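Local structure of glycosyl hydrolase (Streptomyces cattleya, 7LR8) at residues H52-P57 against N92-Q97; G147-N152 against L192-E197; V250-A255 against P396-A401; A359-V364 against V418-D423. The protein probably hydrolyses the Manβ1-4GlcNAc linkage of N-glycan core fragments, as a glycoside hydrolase of family 5, subfamily 18. The protein carries 1 engineered substitution. All coordinates share one frame; numbering follows the deposited sequence.

Interactions 1 and 2 belong to the buried eight-stranded parallel barrel and share a boundary, since strand 90-94 of the first pairs with strand 145-152 of the second. Both mix strand bonds with polar side chains that lead to the glycan pocket: an arginine-aspartate salt bridge in interaction 1, an asparagine on the bound mannose in interaction 2. Interactions 3 and 4 lie away from that pocket and share the three-stranded sheet near the C-terminus. Interaction 3 is a buried helix-to-strand contact whose direct polar links are threonine hydroxyls, with Ala255 and Leu400 packed beside them, whereas interaction 4, only partly buried and farthest from the chain's centre, pairs two strands through backbone bonds and aliphatic groups.

Interaction 1: residues H52-P57 against N92-Q97; sequences HVRVFP and NVDGLQ
Arg54 takes hold of Asp94 side-on, NE donating to OD1 at 2.6 Å and NH2 to OD2 at 2.7 Å, one nitrogen to each carboxylate oxygen. The two groups are not coplanar: guanidinium and carboxylate are turned 56° apart, and both nitrogens arrive from above the carboxylate plane. The Arg54 chain starts with CG anti to the backbone N (chi1 166°) and runs extended to NE. Phe56 CZ lies 3.5 Å above the guanidinium plane of Arg54, over its centre. NH1 also forms a salt bridge with Glu268, and NH2 a hydrogen bond with Asn152, two residues of the glycan pocket, so the pair forms part of the second shell there.

Phe56 turns its ring edge to Gln97, CD1 lying 3.8 Å from Gln97 CD, with the amide nearly perpendicular to the ring (83°). Gln97 NE2 donates twice, to Pro57 O at 2.9 Å on a carbonyl lone pair and to Asp94 O at 3.0 Å from above that carbonyl's plane. On the sheet face away from Arg54 and Asn92, Val55 CG2 meets Val93 CG2 at 3.9 Å. Three backbone bonds, Asn92 N to Val53 O, Val55 N to Asn92 O and Asp94 N to Val55 O, hold the parallel pairing. In the barrel these two strands sit between strands 15-19 and 145-152, while helix 122-139 packs on Val93 and Pro57.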
loop_
_atom_site.group_PDB
_atom_site.type_symbol
_atom_site.label_atom_id
_atom_site.label_comp_id
_atom_site.label_asym_id
_atom_site.label_seq_id
_atom_site.Cartn_x
_atom_site.Cartn_y
_atom_site.Cartn_z
ATOM N N HIS B 52 -2.437 9.512 29.050
ATOM C CA HIS B 52 -2.507 8.400 28.107
ATOM C C HIS B 52 -2.127 8.902 26.724
ATOM O O HIS B 52 -2.093 10.111 26.463
ATOM C CB HIS B 52 -3.904 7.747 28.065
ATOM C CG HIS B 52 -4.972 8.641 27.521
ATOM N ND1 HIS B 52 -5.685 9.516 28.313
ATOM C CD2 HIS B 52 -5.427 8.823 26.254
ATOM C CE1 HIS B 52 -6.551 10.181 27.564
ATOM N NE2 HIS B 52 -6.405 9.788 26.311
ATOM N N VAL B 53 -1.818 7.950 25.849
ATOM C CA VAL B 53 -1.623 8.208 24.430
ATOM C C VAL B 53 -2.449 7.199 23.655
ATOM O O VAL B 53 -2.688 6.075 24.112
ATOM C CB VAL B 53 -0.138 8.116 23.998
ATOM C CG1 VAL B 53 0.653 9.297 24.548
ATOM C CG2 VAL B 53 0.476 6.815 24.462
ATOM N N ARG B 54 -2.902 7.620 22.478
ATOM C CA ARG B 54 -3.503 6.741 21.482
ATOM C C ARG B 54 -2.480 6.578 20.371
ATOM O O ARG B 54 -1.957 7.580 19.876
ATOM C CB ARG B 54 -4.807 7.353 20.955
ATOM C CG ARG B 54 -5.373 6.734 19.676
ATOM C CD ARG B 54 -6.887 6.980 19.629
ATOM N NE ARG B 54 -7.516 6.500 18.397
ATOM C CZ ARG B 54 -7.950 7.278 17.400
ATOM N NH1 ARG B 54 -7.843 8.606 17.470
ATOM N NH2 ARG B 54 -8.529 6.728 16.345
ATOM N N VAL B 55 -2.142 5.323 20.029
ATOM C CA VAL B 55 -1.018 5.050 19.139
ATOM C C VAL B 55 -1.452 4.195 17.946
ATOM O O VAL B 55 -2.426 3.438 17.999
ATOM C CB VAL B 55 0.163 4.378 19.874
ATOM C CG1 VAL B 55 0.560 5.199 21.101
ATOM C CG2 VAL B 55 -0.177 2.964 20.275
ATOM N N PHE B 56 -0.683 4.305 16.868
ATOM C CA PHE B 56 -1.110 3.824 15.554
ATOM C C PHE B 56 -0.080 2.955 14.848
ATOM O O PHE B 56 0.850 3.481 14.206
ATOM C CB PHE B 56 -1.473 5.007 14.667
ATOM C CG PHE B 56 -2.547 5.870 15.241
ATOM C CD1 PHE B 56 -3.885 5.528 15.076
ATOM C CD2 PHE B 56 -2.225 7.029 15.936
ATOM C CE1 PHE B 56 -4.881 6.331 15.601
ATOM C CE2 PHE B 56 -3.231 7.824 16.474
ATOM C CZ PHE B 56 -4.562 7.460 16.297
ATOM N N PRO B 57 -0.253 1.634 14.889
ATOM C CA PRO B 57 0.412 0.765 13.912
ATOM C C PRO B 57 -0.005 1.146 12.502
ATOM O O PRO B 57 -1.096 1.678 12.280
ATOM C CB PRO B 57 -0.106 -0.638 14.261
ATOM C CG PRO B 57 -0.638 -0.555 15.638
ATOM C CD PRO B 57 -1.022 0.892 15.900
ATOM N N ASN B 92 -3.765 3.243 24.450
ATOM C CA ASN B 92 -4.778 2.634 23.598
ATOM C C ASN B 92 -4.168 2.407 22.220
ATOM O O ASN B 92 -3.543 3.311 21.666
ATOM C CB ASN B 92 -6.019 3.525 23.489
ATOM C CG ASN B 92 -6.852 3.215 22.255
ATOM O OD1 ASN B 92 -6.519 3.637 21.142
ATOM N ND2 ASN B 92 -7.927 2.462 22.441
ATOM N N VAL B 93 -4.344 1.205 21.673
ATOM C CA VAL B 93 -3.782 0.871 20.364
ATOM C C VAL B 93 -4.918 0.784 19.354
ATOM O O VAL B 93 -5.835 -0.029 19.515
ATOM C CB VAL B 93 -2.998 -0.453 20.403
ATOM C CG1 VAL B 93 -2.472 -0.781 19.001
ATOM C CG2 VAL B 93 -1.848 -0.376 21.402
ATOM N N ASP B 94 -4.834 1.584 18.290
ATOM C CA ASP B 94 -5.720 1.426 17.139
ATOM C C ASP B 94 -5.135 0.382 16.195
ATOM O O ASP B 94 -3.969 0.474 15.808
ATOM C CB ASP B 94 -5.888 2.750 16.390
ATOM C CG ASP B 94 -6.923 3.657 17.020
ATOM O OD1 ASP B 94 -6.815 3.955 18.227
ATOM O OD2 ASP B 94 -7.841 4.106 16.300
ATOM N N GLY B 95 -5.949 -0.588 15.796
ATOM C CA GLY B 95 -5.400 -1.647 14.972
ATOM C C GLY B 95 -5.348 -1.396 13.476
ATOM O O GLY B 95 -4.267 -1.368 12.878
ATOM N N LEU B 96 -6.508 -1.214 12.846
ATOM C CA LEU B 96 -6.603 -1.261 11.384
ATOM C C LEU B 96 -6.482 0.135 10.765
ATOM O O LEU B 96 -7.476 0.785 10.433
ATOM C CB LEU B 96 -7.912 -1.929 10.984
ATOM C CG LEU B 96 -7.993 -3.413 11.387
ATOM C CD1 LEU B 96 -9.397 -3.942 11.173
ATOM C CD2 LEU B 96 -6.996 -4.230 10.576
ATOM N N GLN B 97 -5.228 0.588 10.580
ATOM C CA GLN B 97 -4.906 1.763 9.756
ATOM C C GLN B 97 -4.213 1.244 8.502
ATOM O O GLN B 97 -3.012 0.966 8.522
ATOM C CB GLN B 97 -4.006 2.765 10.478
ATOM C CG GLN B 97 -4.680 3.521 11.604
ATOM C CD GLN B 97 -4.886 2.613 12.803
ATOM O OE1 GLN B 97 -6.011 2.392 13.236
ATOM N NE2 GLN B 97 -3.795 2.054 13.315
#

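Interaction 2: residues G147-N152 against L192-E197. With BMA (beta-D-mannopyranose), chain D.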
loop_
_atom_site.group_PDB
_atom_site.type_symbol
_atom_site.label_atom_id
_atom_site.label_comp_id
_atom_site.label_asym_id
_atom_site.label_seq_id
_atom_site.Cartn_x
_atom_site.Cartn_y
_atom_site.Cartn_z
ATOM N N GLY B 147 -6.250 -1.060 26.067
ATOM C CA GLY B 147 -7.029 -1.943 25.228
ATOM C C GLY B 147 -6.875 -1.509 23.785
ATOM O O GLY B 147 -6.029 -0.679 23.462
ATOM N N MET B 148 -7.723 -2.079 22.935
ATOM C CA MET B 148 -7.682 -1.845 21.496
ATOM C C MET B 148 -8.852 -0.986 21.040
ATOM O O MET B 148 -9.970 -1.125 21.544
ATOM C CB MET B 148 -7.746 -3.164 20.713
ATOM C CG MET B 148 -6.724 -4.206 21.074
ATOM S SD MET B 148 -5.061 -3.711 20.640
ATOM C CE MET B 148 -5.172 -3.481 18.877
ATOM N N THR B 149 -8.594 -0.127 20.053
ATOM C CA THR B 149 -9.629 0.424 19.191
ATOM C C THR B 149 -9.509 -0.289 17.851
ATOM O O THR B 149 -8.398 -0.465 17.350
ATOM C CB THR B 149 -9.454 1.939 19.029
ATOM O OG1 THR B 149 -9.610 2.576 20.307
ATOM C CG2 THR B 149 -10.489 2.515 18.067
ATOM N N VAL B 150 -10.640 -0.742 17.295
ATOM C CA VAL B 150 -10.578 -1.617 16.119
ATOM C C VAL B 150 -9.740 -0.982 15.010
ATOM O O VAL B 150 -8.835 -1.621 14.454
ATOM C CB VAL B 150 -11.994 -1.977 15.634
ATOM C CG1 VAL B 150 -11.929 -2.622 14.240
ATOM C CG2 VAL B 150 -12.661 -2.914 16.637
ATOM N N GLY B 151 -10.002 0.288 14.697
ATOM C CA GLY B 151 -9.188 1.006 13.718
ATOM C C GLY B 151 -9.679 2.436 13.589
ATOM O O GLY B 151 -10.841 2.749 13.862
ATOM N N ASN B 152 -8.767 3.299 13.155
ATOM C CA ASN B 152 -9.047 4.739 13.145
ATOM C C ASN B 152 -10.045 5.066 12.038
ATOM O O ASN B 152 -9.684 5.134 10.858
ATOM C CB ASN B 152 -7.766 5.539 12.943
ATOM C CG ASN B 152 -8.049 7.012 12.752
ATOM O OD1 ASN B 152 -8.789 7.584 13.536
ATOM N ND2 ASN B 152 -7.508 7.614 11.687
ATOM N N LEU B 192 -10.123 -2.586 27.753
ATOM C CA LEU B 192 -11.087 -1.622 27.216
ATOM C C LEU B 192 -11.039 -1.673 25.695
ATOM O O LEU B 192 -10.197 -1.027 25.073
ATOM C CB LEU B 192 -10.772 -0.221 27.730
ATOM C CG LEU B 192 -11.738 0.909 27.362
ATOM C CD1 LEU B 192 -13.002 0.764 28.185
ATOM C CD2 LEU B 192 -11.110 2.293 27.570
ATOM N N HIS B 193 -11.944 -2.439 25.087
ATOM C CA HIS B 193 -11.949 -2.635 23.641
ATOM C C HIS B 193 -13.168 -1.950 23.043
ATOM O O HIS B 193 -14.300 -2.172 23.497
ATOM C CB HIS B 193 -11.931 -4.123 23.274
ATOM C CG HIS B 193 -10.806 -4.873 23.912
ATOM N ND1 HIS B 193 -9.489 -4.472 23.796
ATOM C CD2 HIS B 193 -10.799 -5.978 24.698
ATOM C CE1 HIS B 193 -8.720 -5.314 24.471
ATOM N NE2 HIS B 193 -9.491 -6.230 25.033
ATOM N N LEU B 194 -12.931 -1.134 22.022
ATOM C CA LEU B 194 -13.958 -0.298 21.426
ATOM C C LEU B 194 -13.675 -0.158 19.936
ATOM O O LEU B 194 -12.654 -0.625 19.421
ATOM C CB LEU B 194 -13.986 1.088 22.082
ATOM C CG LEU B 194 -12.689 1.883 21.885
ATOM C CD1 LEU B 194 -12.985 3.352 21.614
ATOM C CD2 LEU B 194 -11.758 1.769 23.104
ATOM N N HIS B 195 -14.570 0.539 19.249
ATOM C CA HIS B 195 -14.348 0.951 17.875
ATOM C C HIS B 195 -14.640 2.442 17.804
ATOM O O HIS B 195 -15.304 2.998 18.682
ATOM C CB HIS B 195 -15.223 0.144 16.894
ATOM C CG HIS B 195 -16.679 0.476 16.970
ATOM N ND1 HIS B 195 -17.304 1.286 16.046
ATOM C CD2 HIS B 195 -17.633 0.109 17.856
ATOM C CE1 HIS B 195 -18.580 1.407 16.361
ATOM N NE2 HIS B 195 -18.807 0.698 17.454
ATOM N N ALA B 196 -14.112 3.098 16.767
ATOM C CA ALA B 196 -14.097 4.560 16.712
ATOM C C ALA B 196 -14.367 4.990 15.282
ATOM O O ALA B 196 -13.506 4.826 14.411
ATOM C CB ALA B 196 -12.759 5.121 17.191
ATOM N N GLU B 197 -15.548 5.541 15.042
ATOM C CA GLU B 197 -15.975 5.899 13.695
ATOM C C GLU B 197 -16.048 7.415 13.544
ATOM O O GLU B 197 -16.423 8.125 14.484
ATOM C CB GLU B 197 -17.336 5.271 13.380
ATOM C CG GLU B 197 -17.450 3.774 13.756
ATOM C CD GLU B 197 -16.317 2.912 13.209
ATOM O OE1 GLU B 197 -16.000 1.866 13.828
ATOM O OE2 GLU B 197 -15.739 3.261 12.162
HETATM C C1 BMA D . -9.156 12.376 11.548
HETATM C C2 BMA D . -7.917 11.575 12.059
HETATM C C3 BMA D . -6.793 11.722 11.053
HETATM C C4 BMA D . -6.625 13.245 10.628
HETATM C C5 BMA D . -7.494 14.179 11.517
HETATM C C6 BMA D . -7.451 15.629 11.089
HETATM O O2 BMA D . -8.213 10.197 12.230
HETATM O O3 BMA D . -6.993 10.831 9.927
HETATM O O4 BMA D . -5.274 13.589 10.766
HETATM O O5 BMA D . -8.877 13.790 11.422
HETATM O O6 BMA D . -7.971 15.695 9.738
HETATM O O HOH W 1 -13.147 1.503 14.572
#
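Met148 and His193 begin the hydrogen bonding between the two segments with a backbone-to-ring bond: Met148 N points at the ring edge of His193 and meets ND1 at 3.1 Å, close to the imidazole plane. On its far side that ring is held by NE2 bonding to Ala188 O. Two main-chain bonds of parallel pairing follow, Leu194 N to Met148 O at 3.0 Å and Val150 N to Leu194 O at 2.9 Å. CA-H...O contacts accompany them, one from Thr149 CA to Leu194 O.

Where the chain turns a corner at Val150, a water takes over. It accepts from Ala196 N and lies 2.7 Å from Gly151 O and 3.0 Å from Glu197 OE1. The same OE1 receives His195 ND1 at 2.6 Å on its anti lone pair, almost in the imidazole plane.

These are the fourth and fifth strands of the (beta/alpha)8 barrel. Asn152 lies at the C-terminal end of the broken strand 145-152, followed directly by the engineered Ala153; this is consistent with the Asn-Glu pair of clan A glycosidases, in which the glutamate is the acid/base.

Van der Waals contacts are fewer. Thr149 CG2, anti to its backbone N, reaches Ala196 CB at 3.6 Å, while Thr149 OG1 lies against Leu194 CG and has the side chains of Asn92 and Gln267 as polar partners. Val150 CG2 rests on His195 CB.

Toward the sugar, Asn152 ND2 donates to O2 of the bound mannose at 2.7 Å and is also hydrogen-bonded to His99 O.

Interaction 3: residues V250-A255 against P396-A401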
loop_
_atom_site.group_PDB
_atom_site.type_symbol
_atom_site.label_atom_id
_atom_site.label_comp_id
_atom_site.label_asym_id
_atom_site.label_seq_id
_atom_site.Cartn_x
_atom_site.Cartn_y
_atom_site.Cartn_z
ATOM N N VAL B 250 -20.512 14.543 22.245
ATOM C CA VAL B 250 -20.560 13.777 23.489
ATOM C C VAL B 250 -22.005 13.555 23.914
ATOM O O VAL B 250 -22.422 12.424 24.188
ATOM C CB VAL B 250 -19.750 14.492 24.588
ATOM C CG1 VAL B 250 -20.078 13.932 25.986
ATOM C CG2 VAL B 250 -18.254 14.401 24.300
ATOM N N GLU B 251 -22.793 14.632 23.973
ATOM C CA GLU B 251 -24.164 14.504 24.454
ATOM C C GLU B 251 -25.060 13.834 23.418
ATOM O O GLU B 251 -26.023 13.153 23.786
ATOM C CB GLU B 251 -24.719 15.873 24.852
ATOM C CG GLU B 251 -24.019 16.463 26.063
ATOM C CD GLU B 251 -24.072 15.537 27.256
ATOM O OE1 GLU B 251 -25.181 15.049 27.572
ATOM O OE2 GLU B 251 -23.009 15.300 27.879
ATOM N N LEU B 252 -24.766 14.022 22.129
ATOM C CA LEU B 252 -25.541 13.354 21.091
ATOM C C LEU B 252 -25.362 11.847 21.168
ATOM O O LEU B 252 -26.337 11.090 21.068
ATOM C CB LEU B 252 -25.118 13.865 19.711
ATOM C CG LEU B 252 -25.788 13.233 18.488
ATOM C CD1 LEU B 252 -27.277 13.527 18.507
ATOM C CD2 LEU B 252 -25.159 13.750 17.203
ATOM N N ALA B 253 -24.118 11.399 21.349
ATOM C CA ALA B 253 -23.820 9.971 21.343
ATOM C C ALA B 253 -24.560 9.243 22.460
ATOM O O ALA B 253 -24.888 8.056 22.323
ATOM C CB ALA B 253 -22.310 9.759 21.466
ATOM N N LYS B 254 -24.857 9.943 23.552
ATOM C CA LYS B 254 -25.568 9.350 24.672
ATOM C C LYS B 254 -26.984 8.912 24.314
ATOM O O LYS B 254 -27.522 8.018 24.977
ATOM C CB LYS B 254 -25.611 10.339 25.839
ATOM C CG LYS B 254 -24.241 10.597 26.462
ATOM C CD LYS B 254 -24.298 11.628 27.571
ATOM C CE LYS B 254 -22.916 11.802 28.192
ATOM N NZ LYS B 254 -22.915 12.852 29.228
ATOM N N ALA B 255 -27.610 9.519 23.297
ATOM C CA ALA B 255 -29.005 9.188 23.015
ATOM C C ALA B 255 -29.189 7.712 22.687
ATOM O O ALA B 255 -30.246 7.145 22.986
ATOM C CB ALA B 255 -29.540 10.048 21.870
ATOM N N PRO B 396 -27.919 21.248 27.518
ATOM C CA PRO B 396 -28.758 20.130 27.064
ATOM C C PRO B 396 -27.989 18.822 26.952
ATOM O O PRO B 396 -26.801 18.798 26.617
ATOM C CB PRO B 396 -29.242 20.594 25.686
ATOM C CG PRO B 396 -28.123 21.481 25.186
ATOM C CD PRO B 396 -27.640 22.212 26.439
ATOM N N THR B 397 -28.693 17.721 27.241
ATOM C CA THR B 397 -28.327 16.411 26.722
ATOM C C THR B 397 -29.286 16.085 25.580
ATOM O O THR B 397 -30.039 16.950 25.116
ATOM C CB THR B 397 -28.343 15.331 27.817
ATOM O OG1 THR B 397 -27.807 14.107 27.286
ATOM C CG2 THR B 397 -29.754 15.077 28.340
ATOM N N THR B 398 -29.265 14.835 25.109
ATOM C CA THR B 398 -30.166 14.398 24.048
ATOM C C THR B 398 -30.892 13.125 24.468
ATOM O O THR B 398 -30.442 12.384 25.351
ATOM C CB THR B 398 -29.431 14.166 22.707
ATOM O OG1 THR B 398 -28.509 13.065 22.810
ATOM C CG2 THR B 398 -28.675 15.418 22.287
ATOM N N VAL B 399 -32.039 12.891 23.834
ATOM C CA VAL B 399 -32.834 11.689 24.070
ATOM C C VAL B 399 -33.488 11.293 22.753
ATOM O O VAL B 399 -33.933 12.152 21.987
ATOM C CB VAL B 399 -33.879 11.911 25.190
ATOM C CG1 VAL B 399 -34.908 12.961 24.789
ATOM C CG2 VAL B 399 -34.570 10.589 25.556
ATOM N N LEU B 400 -33.521 9.987 22.475
ATOM C CA LEU B 400 -34.148 9.502 21.252
ATOM C C LEU B 400 -35.661 9.681 21.300
ATOM O O LEU B 400 -36.291 9.582 22.360
ATOM C CB LEU B 400 -33.820 8.026 21.027
ATOM C CG LEU B 400 -32.435 7.682 20.494
ATOM C CD1 LEU B 400 -32.364 6.176 20.253
ATOM C CD2 LEU B 400 -32.147 8.453 19.208
ATOM N N ALA B 401 -36.245 9.940 20.124
ATOM C CA ALA B 401 -37.696 10.069 20.011
ATOM C C ALA B 401 -38.416 8.891 20.657
ATOM O O ALA B 401 -39.426 9.071 21.349
ATOM C CB ALA B 401 -38.096 10.194 18.538
HETATM O O HOH W 2 -32.358 8.315 24.297
#
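Glu251 and Ala255, one turn apart near the end of helix 240-253, approach strand 397-400, with Glu251 CA 5.1 Å from Thr397 CA and Ala255 CA 4.7 Å from Val399 CA. No main-chain hydrogen bond joins the two directly; one water does, donating to Ala255 O at 2.7 Å and accepting from Leu400 N.

Two threonine hydroxyls make the direct polar links. Thr398 OG1, set between its backbone N and carbonyl carbon (chi1 66°), donates to Glu251 O at 2.7 Å. Thr397 OG1, anti to its backbone N, donates to Glu251 OE1 at 2.8 Å, nearly along the carboxylate C-O bond. The other oxygen, OE2, forms a salt bridge with Lys254 NZ, which also bonds Pro296 O. Ala255 CB sits 3.3 Å from Thr398 OG1 and 4.0 Å from Leu400 CG, packing beside the hydroxyl.

Within the helix the bond from Lys254 N to Glu251 O is weak and long, so the Thr398 hydroxyl supplies a shorter partner to a buried carbonyl. Both Glu251 oxygens have donors, one of them charged, which would probably favour the ionised carboxylate.

Interaction 4: residues A359-V364 against V418-D423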
loop_
_atom_site.group_PDB
_atom_site.type_symbol
_atom_site.label_atom_id
_atom_site.label_comp_id
_atom_site.label_asym_id
_atom_site.label_seq_id
_atom_site.Cartn_x
_atom_site.Cartn_y
_atom_site.Cartn_z
ATOM N N ALA B 359 -33.298 17.545 28.085
ATOM C CA ALA B 359 -32.930 16.714 26.944
ATOM C C ALA B 359 -33.630 17.193 25.677
ATOM O O ALA B 359 -34.836 17.468 25.689
ATOM C CB ALA B 359 -33.269 15.246 27.204
ATOM N N LEU B 360 -32.866 17.299 24.595
ATOM C CA LEU B 360 -33.406 17.631 23.283
ATOM C C LEU B 360 -33.778 16.343 22.558
ATOM O O LEU B 360 -32.992 15.390 22.541
ATOM C CB LEU B 360 -32.380 18.420 22.468
ATOM C CG LEU B 360 -32.673 18.662 20.987
ATOM C CD1 LEU B 360 -33.796 19.678 20.841
ATOM C CD2 LEU B 360 -31.418 19.134 20.263
ATOM N N VAL B 361 -34.969 16.317 21.956
ATOM C CA VAL B 361 -35.425 15.113 21.262
ATOM C C VAL B 361 -34.679 14.958 19.944
ATOM O O VAL B 361 -34.632 15.884 19.124
ATOM C CB VAL B 361 -36.941 15.163 21.026
ATOM C CG1 VAL B 361 -37.385 13.941 20.212
ATOM C CG2 VAL B 361 -37.685 15.239 22.350
ATOM N N VAL B 362 -34.120 13.771 19.717
ATOM C CA VAL B 362 -33.418 13.451 18.478
ATOM C C VAL B 362 -34.238 12.415 17.722
ATOM O O VAL B 362 -34.397 11.279 18.186
ATOM C CB VAL B 362 -31.999 12.937 18.749
ATOM C CG1 VAL B 362 -31.321 12.526 17.451
ATOM C CG2 VAL B 362 -31.191 14.007 19.473
ATOM N N ASP B 363 -34.748 12.802 16.554
ATOM C CA ASP B 363 -35.553 11.930 15.703
ATOM C C ASP B 363 -34.785 11.751 14.401
ATOM O O ASP B 363 -34.713 12.678 13.588
ATOM C CB ASP B 363 -36.939 12.529 15.459
ATOM C CG ASP B 363 -37.889 11.569 14.748
ATOM O OD1 ASP B 363 -37.433 10.554 14.177
ATOM O OD2 ASP B 363 -39.106 11.844 14.752
ATOM N N VAL B 364 -34.190 10.574 14.221
ATOM C CA VAL B 364 -33.419 10.259 13.027
ATOM C C VAL B 364 -34.132 9.219 12.165
ATOM O O VAL B 364 -33.502 8.567 11.332
ATOM C CB VAL B 364 -31.996 9.804 13.384
ATOM C CG1 VAL B 364 -31.268 10.908 14.157
ATOM C CG2 VAL B 364 -32.028 8.520 14.201
ATOM N N VAL B 418 -38.044 17.620 28.587
ATOM C CA VAL B 418 -37.857 17.072 27.255
ATOM C C VAL B 418 -38.438 18.068 26.265
ATOM O O VAL B 418 -39.602 18.465 26.396
ATOM C CB VAL B 418 -38.519 15.695 27.116
ATOM C CG1 VAL B 418 -38.498 15.259 25.680
ATOM C CG2 VAL B 418 -37.788 14.669 27.991
ATOM N N VAL B 419 -37.625 18.500 25.299
ATOM C CA VAL B 419 -38.026 19.534 24.348
ATOM C C VAL B 419 -37.623 19.093 22.950
ATOM O O VAL B 419 -36.578 18.456 22.767
ATOM C CB VAL B 419 -37.410 20.915 24.678
ATOM C CG1 VAL B 419 -37.882 21.430 26.042
ATOM C CG2 VAL B 419 -35.887 20.867 24.620
ATOM N N THR B 420 -38.459 19.428 21.960
ATOM C CA THR B 420 -38.193 19.097 20.570
ATOM C C THR B 420 -37.474 20.242 19.875
ATOM O O THR B 420 -37.491 21.383 20.353
ATOM C CB THR B 420 -39.501 18.795 19.834
ATOM O OG1 THR B 420 -40.297 19.984 19.756
ATOM C CG2 THR B 420 -40.287 17.698 20.544
ATOM N N PRO B 421 -36.817 19.967 18.744
ATOM C CA PRO B 421 -36.258 21.070 17.944
ATOM C C PRO B 421 -37.257 22.175 17.617
ATOM O O PRO B 421 -36.890 23.359 17.668
ATOM C CB PRO B 421 -35.758 20.348 16.688
ATOM C CG PRO B 421 -35.347 19.011 17.199
ATOM C CD PRO B 421 -36.378 18.651 18.241
ATOM N N HIS B 422 -38.511 21.837 17.288
ATOM C CA HIS B 422 -39.476 22.905 17.033
ATOM C C HIS B 422 -39.846 23.620 18.331
ATOM O O HIS B 422 -40.041 24.838 18.318
ATOM C CB HIS B 422 -40.715 22.357 16.305
ATOM C CG HIS B 422 -41.681 23.410 15.831
ATOM N ND1 HIS B 422 -42.511 23.215 14.751
ATOM C CD2 HIS B 422 -41.968 24.650 16.295
ATOM C CE1 HIS B 422 -43.254 24.293 14.561
ATOM N NE2 HIS B 422 -42.944 25.179 15.487
ATOM N N ASP B 423 -39.891 22.914 19.465
ATOM C CA ASP B 423 -40.070 23.615 20.736
ATOM C C ASP B 423 -39.035 24.723 20.882
ATOM O O ASP B 423 -39.379 25.874 21.172
ATOM C CB ASP B 423 -39.982 22.644 21.916
ATOM C CG ASP B 423 -41.210 21.775 22.049
ATOM O OD1 ASP B 423 -42.299 22.194 21.600
ATOM O OD2 ASP B 423 -41.074 20.658 22.591
#
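Val361 leans over the edge strand 417-419, its neighbour in the parallel three-stranded sheet of the C-terminal region, where strand 358-362 runs in the middle and 397-400 lies beyond. Its CB stands 3.7 Å from Val419 O. From there CG2, anti to the carbonyl carbon and beside the backbone N, carries the contact: it comes within 3.4 Å of Val418 CG1, closer than two methyl groups usually pack, and it also reaches Val419 O and, at 4.0 Å, Thr420 CG2. The Val361 and Val418 side chains cross obliquely, their branches touching methyl to methyl.

Alongside, two strand bonds run from Val419 N to Ala359 O at 3.0 Å and from Val361 N to Val419 O at 2.8 Å.

On the other face of the sheet Leu360 CD1 lies by Val419 O and the ring of Pro421, 3.6 Å from the oxygen and 3.8 Å from Pro421 CD. Helix 381-391 also packs on Leu360, through Val382, Ala385 and Phe386. The Pro421 ring lies by Val361 O as well, so the start of helix 421-425 rests against the middle strand. Just before that helix Thr420 is the N-cap of a capping box: Asp423 N donates to Thr420 OG1, and Thr420 N donates in return to Asp423 OD2 at 3.0 Å, from the anti side and tilted out of the carboxylate plane.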